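Local coordinates for NalP translocator (Neisseria meningitidis, PDB 1UYN), which forms the outer-membrane beta-barrel pore of an autotransporter, through which the secreted protease passenger domain is translocated to the bacterial cell surface, at residues 47-52 against 66-71; 102-107 against 130-135; 284-289 against 299-304. One frame throughout, in Å; residues are numbered along the deposited sequence.

Contact 1 (47-52 against 66-71). With CXE (pentaethylene glycol monodecyl ether), chain B.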
# COMPACT_ATOMS: atom_id res chain seq x y z
N ALA A 47 15.63 -0.08 -4.90
CA ALA A 47 15.51 0.14 -3.45
C ALA A 47 14.71 1.42 -3.20
O ALA A 47 15.02 2.46 -3.78
CB ALA A 47 16.90 0.28 -2.82
N GLN A 48 13.74 1.35 -2.30
CA GLN A 48 12.72 2.39 -2.13
C GLN A 48 12.38 2.59 -0.64
O GLN A 48 12.32 1.63 0.14
CB GLN A 48 11.42 1.99 -2.86
CG GLN A 48 11.00 2.87 -4.00
CD GLN A 48 10.20 2.14 -5.08
OE1 GLN A 48 8.99 2.00 -4.99
NE2 GLN A 48 10.88 1.68 -6.12
N THR A 49 12.16 3.85 -0.27
CA THR A 49 11.42 4.21 0.94
C THR A 49 10.07 4.89 0.66
O THR A 49 10.03 5.94 0.03
CB THR A 49 12.26 5.15 1.77
OG1 THR A 49 13.48 4.50 2.07
CG2 THR A 49 11.62 5.39 3.14
N GLN A 50 8.99 4.31 1.15
CA GLN A 50 7.68 4.96 1.08
C GLN A 50 7.33 5.45 2.48
O GLN A 50 7.31 4.65 3.38
CB GLN A 50 6.64 3.98 0.53
CG GLN A 50 5.18 4.36 0.75
CD GLN A 50 4.20 3.22 0.37
OE1 GLN A 50 3.37 2.78 1.20
NE2 GLN A 50 4.28 2.76 -0.89
N GLN A 51 7.11 6.75 2.68
CA GLN A 51 6.53 7.31 3.93
C GLN A 51 5.02 7.64 3.77
O GLN A 51 4.59 8.10 2.74
CB GLN A 51 7.26 8.57 4.40
CG GLN A 51 8.79 8.46 4.53
CD GLN A 51 9.25 7.41 5.58
OE1 GLN A 51 10.37 6.90 5.50
NE2 GLN A 51 8.40 7.13 6.56
N ASP A 52 4.26 7.41 4.83
CA ASP A 52 2.80 7.56 4.86
C ASP A 52 2.42 8.39 6.06
O ASP A 52 3.07 8.30 7.09
CB ASP A 52 2.14 6.20 4.99
CG ASP A 52 1.96 5.51 3.68
OD1 ASP A 52 1.20 6.06 2.84
OD2 ASP A 52 2.53 4.43 3.37
N ARG A 66 1.07 6.84 10.82
CA ARG A 66 2.36 7.21 10.25
C ARG A 66 3.00 5.91 9.84
O ARG A 66 2.80 4.88 10.45
CB ARG A 66 3.24 7.94 11.27
CG ARG A 66 3.01 9.45 11.41
CD ARG A 66 3.75 10.10 12.62
NE ARG A 66 3.79 11.58 12.59
CZ ARG A 66 4.20 12.36 13.61
NH1 ARG A 66 4.64 11.82 14.76
NH2 ARG A 66 4.19 13.70 13.50
N GLY A 67 3.78 5.94 8.80
CA GLY A 67 4.30 4.69 8.30
C GLY A 67 5.51 4.88 7.44
O GLY A 67 5.59 5.80 6.67
N SER A 68 6.43 3.93 7.56
CA SER A 68 7.62 3.86 6.77
C SER A 68 7.84 2.44 6.25
O SER A 68 7.82 1.49 7.00
CB SER A 68 8.78 4.21 7.67
OG SER A 68 9.96 4.35 6.91
N THR A 69 8.16 2.30 4.98
CA THR A 69 8.36 0.99 4.38
C THR A 69 9.60 1.01 3.53
O THR A 69 9.67 1.80 2.62
CB THR A 69 7.18 0.66 3.46
OG1 THR A 69 5.96 0.79 4.18
CG2 THR A 69 7.23 -0.82 3.01
N GLN A 70 10.58 0.16 3.84
CA GLN A 70 11.72 -0.06 2.93
C GLN A 70 11.45 -1.27 2.08
O GLN A 70 10.97 -2.29 2.58
CB GLN A 70 13.04 -0.24 3.65
CG GLN A 70 13.23 0.63 4.91
CD GLN A 70 12.96 2.09 4.67
OE1 GLN A 70 13.69 2.73 3.92
NE2 GLN A 70 11.93 2.62 5.31
N THR A 71 11.71 -1.14 0.79
CA THR A 71 11.53 -2.24 -0.14
C THR A 71 12.75 -2.37 -1.00
O THR A 71 13.33 -1.37 -1.42
CB THR A 71 10.29 -1.98 -1.05
OG1 THR A 71 10.41 -0.70 -1.69
CG2 THR A 71 9.02 -1.88 -0.19
C1 CXE B . 11.82 -0.39 8.32
C2 CXE B . 13.25 -0.92 8.37
C3 CXE B . 13.51 -2.04 7.36
C4 CXE B . 14.97 -2.10 6.89
C5 CXE B . 15.22 -3.31 6.00
C6 CXE B . 15.29 -3.05 4.49
C7 CXE B . 14.33 -3.94 3.66
C8 CXE B . 15.04 -4.73 2.55
C9 CXE B . 14.50 -6.14 2.24
C10 CXE B . 15.64 -7.18 2.15
O11 CXE B . 15.52 -8.12 1.08
C12 CXE B . 16.02 -7.61 -0.15
C13 CXE B . 15.84 -8.57 -1.33
O14 CXE B . 14.56 -8.53 -2.04
C15 CXE B . 14.68 -8.98 -3.42
C16 CXE B . 13.39 -9.50 -4.07
O17 CXE B . 13.42 -10.91 -4.33
C18 CXE B . 13.87 -11.29 -5.63
C19 CXE B . 13.77 -12.81 -5.81
O20 CXE B . 14.31 -13.25 -7.08
C21 CXE B . 13.87 -14.56 -7.44
C22 CXE B . 14.92 -15.36 -8.19
O23 CXE B . 14.63 -15.37 -9.59
C24 CXE B . 14.29 -16.63 -10.19
C25 CXE B . 14.03 -16.49 -11.70
O26 CXE B . 12.63 -16.46 -11.98
O HOH W 1 4.90 3.22 4.30
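Arg66 begins the pairing modestly, its CA-H pointing at Asp52 O while its long side chain leads away from the neighbouring strand. At Gly67 the backbone pairs with Asp52 in both directions: Asp52 N reaches Gly67 O at 2.8 Å, and Gly67 N returns a bond to Asp52 O from above the carbonyl plane. A CB on this glycine would lie close to Asp52 CB. Ser68 turns to the barrel's outer face. Its OG, anti to its own backbone N (chi1 -171°), gives a hydrogen bond to Gln51 OE1 at 2.9 Å, nearly perpendicular to the C=O bond, at 102°, and tilted somewhat from the amide plane. Thr69 faces the pore, paired through two backbone bonds with Gln50. A water joins Thr69 OG1 (2.7 Å) to Asp52 OD2 (2.8 Å) and Gln50 O. Polar side chains suit this inner face because water and helix arginines partner them there. On the outside again, Gln70 bends at chi2 (-52°), which brings CD back toward the neighbouring strand; Thr49 OG1 donates to Gln70 OE1 at 2.6 Å, the two side chains lying alongside each other. The aliphatic part of the same glutamine meets the detergent, CG lying 3.6 Å from CXE C3. Thr71 closes the ladder with two backbone bonds to Gln48, and its OG1 lies against Gln48 CB. Inside the barrel, helix 12-34 brings Arg27 to a salt bridge with Asp52 and Arg28 to a hydrogen bond with Thr69 OG1. Strand 43-57 has strand 295-307 on its other side, and strand 62-79 continues the sheet to strand 82-97.

Contact 2 (102-107 against 130-135)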
# COMPACT_ATOMS: atom_id res chain seq x y z
N ALA A 102 -0.51 2.14 18.82
CA ALA A 102 -0.25 0.85 18.22
C ALA A 102 0.93 0.94 17.31
O ALA A 102 1.00 1.85 16.53
CB ALA A 102 -1.43 0.43 17.44
N LYS A 103 1.84 0.00 17.36
CA LYS A 103 2.85 -0.07 16.32
C LYS A 103 2.78 -1.42 15.60
O LYS A 103 2.76 -2.48 16.24
CB LYS A 103 4.25 0.25 16.87
CG LYS A 103 5.05 -0.96 17.39
CD LYS A 103 6.46 -0.58 17.99
CE LYS A 103 7.47 -1.81 18.09
NZ LYS A 103 7.08 -2.94 18.99
N THR A 104 2.73 -1.34 14.27
CA THR A 104 2.70 -2.46 13.35
C THR A 104 4.07 -2.66 12.70
O THR A 104 4.61 -1.76 12.02
CB THR A 104 1.69 -2.18 12.21
OG1 THR A 104 0.38 -1.85 12.73
CG2 THR A 104 1.45 -3.43 11.37
N ASP A 105 4.58 -3.88 12.81
CA ASP A 105 5.69 -4.32 12.02
C ASP A 105 5.24 -5.24 10.96
O ASP A 105 4.38 -6.09 11.19
CB ASP A 105 6.67 -5.07 12.89
CG ASP A 105 7.34 -4.19 13.80
OD1 ASP A 105 7.38 -2.95 13.57
OD2 ASP A 105 7.87 -4.63 14.79
N SER A 106 5.82 -5.14 9.78
CA SER A 106 5.33 -6.01 8.72
C SER A 106 6.38 -6.47 7.76
O SER A 106 7.40 -5.80 7.51
CB SER A 106 4.19 -5.35 7.99
OG SER A 106 4.59 -4.08 7.48
N ILE A 107 6.17 -7.68 7.29
CA ILE A 107 7.06 -8.24 6.29
C ILE A 107 6.22 -8.81 5.20
O ILE A 107 5.40 -9.66 5.43
CB ILE A 107 8.03 -9.28 6.88
CG1 ILE A 107 8.96 -8.54 7.85
CG2 ILE A 107 8.84 -9.93 5.75
CD1 ILE A 107 9.96 -9.42 8.65
N GLY A 130 1.87 -10.90 3.16
CA GLY A 130 2.63 -10.39 4.27
C GLY A 130 2.10 -10.82 5.61
O GLY A 130 0.96 -11.24 5.77
N ARG A 131 2.97 -10.69 6.59
CA ARG A 131 2.66 -10.93 7.95
C ARG A 131 2.74 -9.61 8.67
O ARG A 131 3.43 -8.71 8.26
CB ARG A 131 3.66 -11.90 8.53
CG ARG A 131 3.74 -13.21 7.79
CD ARG A 131 2.67 -14.20 8.22
NE ARG A 131 3.24 -15.12 9.20
CZ ARG A 131 2.71 -15.36 10.39
NH1 ARG A 131 1.58 -14.76 10.79
NH2 ARG A 131 3.34 -16.20 11.21
N TYR A 132 1.98 -9.48 9.75
CA TYR A 132 2.04 -8.26 10.52
C TYR A 132 1.97 -8.55 12.01
O TYR A 132 1.48 -9.58 12.43
CB TYR A 132 1.00 -7.23 10.04
CG TYR A 132 -0.43 -7.55 10.35
CD1 TYR A 132 -0.98 -7.21 11.56
CD2 TYR A 132 -1.24 -8.18 9.42
CE1 TYR A 132 -2.28 -7.50 11.85
CE2 TYR A 132 -2.54 -8.48 9.71
CZ TYR A 132 -3.07 -8.13 10.94
OH TYR A 132 -4.39 -8.42 11.26
N LYS A 133 2.54 -7.66 12.79
CA LYS A 133 2.45 -7.72 14.23
C LYS A 133 2.04 -6.35 14.73
O LYS A 133 2.70 -5.38 14.46
CB LYS A 133 3.79 -8.12 14.85
CG LYS A 133 3.66 -8.46 16.34
CD LYS A 133 4.92 -9.12 16.94
CE LYS A 133 5.65 -8.18 17.97
NZ LYS A 133 5.74 -8.76 19.37
N ASN A 134 0.94 -6.29 15.47
CA ASN A 134 0.45 -5.05 16.07
C ASN A 134 0.71 -5.11 17.55
O ASN A 134 0.31 -6.05 18.23
CB ASN A 134 -1.07 -4.90 15.84
CG ASN A 134 -1.43 -4.62 14.39
OD1 ASN A 134 -0.56 -4.33 13.56
ND2 ASN A 134 -2.71 -4.74 14.07
N SER A 135 1.42 -4.11 18.05
CA SER A 135 1.62 -3.94 19.48
C SER A 135 0.75 -2.80 19.91
O SER A 135 0.85 -1.75 19.37
CB SER A 135 3.05 -3.62 19.78
OG SER A 135 3.77 -4.80 19.68
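In the antiparallel hairpin formed by strands 100-117 and 121-139, Thr104 and Asn134 face each other as a non-hydrogen-bonded pair and add a side-chain bond to the ladder. Thr104 OG1 sits beside its backbone N (chi1 -54°) and donates to Asn134 OD1 at 2.8 Å, approaching from above the plane of the amide, 50° out of it. Thr104 CG2, anti to the backbone N, also touches Asn134 OD1 and passes 4.1 Å from Tyr132 CB. Ser106 and Tyr132 make the next pair on this face. The serine's small side chain touches His21 of helix 12-34, which fills the barrel, whereas the tyrosine reaches inward with its ring, which also meets His21, and its hydroxyl is hydrogen-bonded to Gln186.

Between and beyond these pairs the backbone carries the ladder. Asp105 N and Lys133 O are 2.9 Å apart and the return bond is as short, while Ile107 with Arg131 and Lys103 with Ser135 are bonded likewise in both directions. Their side chains point outward. There Lys103 CG packs on Ser135 CB at 4.1 Å, the alkyl part doing the touching. Lys103 NZ and Lys133 NZ are 6.0 Å apart, not in contact; Lys133 NZ has a weak hydrogen bond to Ser149 OG, and Asp105 a long, weak ion pair with Arg92. Such charge on the outer face fits a portion of the hairpin lying largely beyond its membrane-spanning parts, 108-116 and 122-131. Alternation of inward and outward side chains along adjacent antiparallel strands is typical of an outer-membrane beta-barrel.

Contact 3 (284-289 against 299-304)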
# COMPACT_ATOMS: atom_id res chain seq x y z
N LEU A 284 13.90 8.26 -8.44
CA LEU A 284 12.46 8.12 -8.42
C LEU A 284 11.87 8.96 -7.31
O LEU A 284 12.32 8.86 -6.20
CB LEU A 284 12.13 6.67 -8.16
CG LEU A 284 10.80 6.29 -8.74
CD1 LEU A 284 11.03 5.76 -10.13
CD2 LEU A 284 10.12 5.30 -7.87
N ALA A 285 10.86 9.77 -7.61
CA ALA A 285 10.15 10.57 -6.61
C ALA A 285 8.64 10.50 -6.87
O ALA A 285 8.17 10.80 -7.94
CB ALA A 285 10.65 12.00 -6.65
N ARG A 286 7.86 10.13 -5.88
CA ARG A 286 6.42 10.14 -6.02
C ARG A 286 5.80 10.74 -4.78
O ARG A 286 6.23 10.43 -3.71
CB ARG A 286 5.94 8.72 -6.20
CG ARG A 286 5.70 8.38 -7.65
CD ARG A 286 5.17 7.03 -7.85
NE ARG A 286 3.75 7.00 -8.25
CZ ARG A 286 3.33 6.68 -9.48
NH1 ARG A 286 4.20 6.40 -10.45
NH2 ARG A 286 2.03 6.67 -9.75
N TYR A 287 4.84 11.63 -4.93
CA TYR A 287 4.02 12.05 -3.83
C TYR A 287 2.56 11.93 -4.27
O TYR A 287 2.23 12.12 -5.43
CB TYR A 287 4.34 13.49 -3.42
CG TYR A 287 3.29 14.02 -2.48
CD1 TYR A 287 3.34 13.72 -1.10
CD2 TYR A 287 2.17 14.72 -2.97
CE1 TYR A 287 2.35 14.15 -0.25
CE2 TYR A 287 1.18 15.15 -2.12
CZ TYR A 287 1.27 14.87 -0.76
OH TYR A 287 0.29 15.32 0.08
N SER A 288 1.70 11.66 -3.30
CA SER A 288 0.30 11.28 -3.49
C SER A 288 -0.53 11.74 -2.28
O SER A 288 -0.11 11.58 -1.13
CB SER A 288 0.21 9.75 -3.56
OG SER A 288 -0.84 9.38 -4.44
N TYR A 289 -1.72 12.27 -2.52
CA TYR A 289 -2.69 12.49 -1.46
C TYR A 289 -3.98 11.71 -1.71
O TYR A 289 -4.59 11.90 -2.75
CB TYR A 289 -3.03 13.98 -1.41
CG TYR A 289 -4.04 14.27 -0.34
CD1 TYR A 289 -3.68 14.22 1.02
CD2 TYR A 289 -5.36 14.57 -0.67
CE1 TYR A 289 -4.61 14.46 2.03
CE2 TYR A 289 -6.32 14.81 0.33
CZ TYR A 289 -5.92 14.77 1.67
OH TYR A 289 -6.85 15.03 2.64
N SER A 299 1.02 10.20 1.00
CA SER A 299 1.97 9.11 0.64
C SER A 299 3.11 9.68 -0.17
O SER A 299 2.89 10.43 -1.12
CB SER A 299 1.27 8.03 -0.17
OG SER A 299 1.95 6.80 -0.01
N GLY A 300 4.33 9.36 0.22
CA GLY A 300 5.54 9.83 -0.48
C GLY A 300 6.41 8.65 -0.86
O GLY A 300 6.20 7.58 -0.37
N ARG A 301 7.42 8.83 -1.69
CA ARG A 301 8.23 7.69 -2.12
C ARG A 301 9.50 8.15 -2.83
O ARG A 301 9.41 9.00 -3.72
CB ARG A 301 7.45 6.80 -3.08
CG ARG A 301 7.57 5.37 -2.79
CD ARG A 301 7.40 4.50 -3.99
NE ARG A 301 6.04 4.58 -4.51
CZ ARG A 301 5.68 4.43 -5.80
NH1 ARG A 301 6.58 4.19 -6.76
NH2 ARG A 301 4.39 4.52 -6.12
N VAL A 302 10.65 7.63 -2.43
CA VAL A 302 11.92 7.90 -3.09
C VAL A 302 12.55 6.55 -3.38
O VAL A 302 12.63 5.71 -2.51
CB VAL A 302 12.87 8.78 -2.23
CG1 VAL A 302 14.18 9.05 -3.00
CG2 VAL A 302 12.23 10.10 -1.89
N GLY A 303 12.96 6.36 -4.63
CA GLY A 303 13.55 5.13 -5.10
C GLY A 303 14.84 5.36 -5.85
O GLY A 303 14.96 6.32 -6.64
N VAL A 304 15.83 4.51 -5.59
CA VAL A 304 17.05 4.50 -6.39
C VAL A 304 17.11 3.14 -7.07
O VAL A 304 16.69 2.15 -6.51
CB VAL A 304 18.26 4.83 -5.53
CG1 VAL A 304 19.57 4.65 -6.30
CG2 VAL A 304 18.16 6.29 -5.07
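Arg286 and Arg301 stand opposite each other as a hydrogen-bonded pair, and Arg286 N donates to Arg301 O at 2.9 Å. Their side chains run alongside each other into the pore with guanidinium planes only 8° apart. It is a methylene that makes the contact: Arg286 CD lies over one face of the Arg301 guanidinium, 3.4 Å from Arg301 CZ. Arg286 NE and Arg301 NH2, both donors, come within 3.3 Å without bonding. What probably eases this closeness of like charges is Asp34, which forms a salt bridge with Arg286 NH2 and a longer, weak ion pair with Arg301 NH2. On the same inner face Leu284 CD2 packs 3.9 Å from Arg301 NH1.

Toward the hairpin turn the serines bond through both backbone and hydroxyl. Ser288 N donates to Ser299 O at 2.8 Å, nearly along the C=O axis but bent at the hydrogen (133°), whereas Ser299 N answers to Ser288 O almost straight, at 174°. The hydroxyl of Ser299 goes to Asp52 of the next strand, that of Ser288 only weakly to Ala269 O. At the other end Gly303 N is bonded to Leu284 O at 3.0 Å; a CB on Gly303 would crowd Leu284 CB. The intervening residues bond outward through their backbones, Ala285 to Ala273, Tyr287 to Leu271, Gly300 to Gln51 and Val302 to Thr49.

The outer face is largely apolar, with Ala285, Val302 and the ring of Tyr287 on the surface, as suits membrane-spanning strands. Val302 CG1 lies 3.7 Å from Leu284 O; Tyr287, paired with Gly300, lays CD1 against Ser299 O. Strand 281-292 continues the sheet to strand 265-278, strand 295-307 joins strand 43-57, and helix 12-34 lies inside, touching Ser299 through Arg27 and Arg301 through Ala31.

Each contact is part of an antiparallel hairpin of the same twelve-stranded barrel. Contacts 1 and 3 meet where the first strand, 43-57, joins the last, 295-307, closing the barrel: Gln51 O is probably bonded to Gly300 N, and Gln48 OE1 packs on Arg301 CD. Contact 2 lies farther round, its nearest atoms about 6 Å from contact 1 and about 13 Å from contact 3. Contacts 1 and 2 are partly buried, contact 3 more superficial. Inward faces are mainly polar: an aspartate, a threonine and water in contact 1, threonine and asparagine in contact 2, paired arginines in contact 3. Outward faces differ more: mainly uncharged polar groups beside detergent, mostly charged chains, and largely apolar residues respectively.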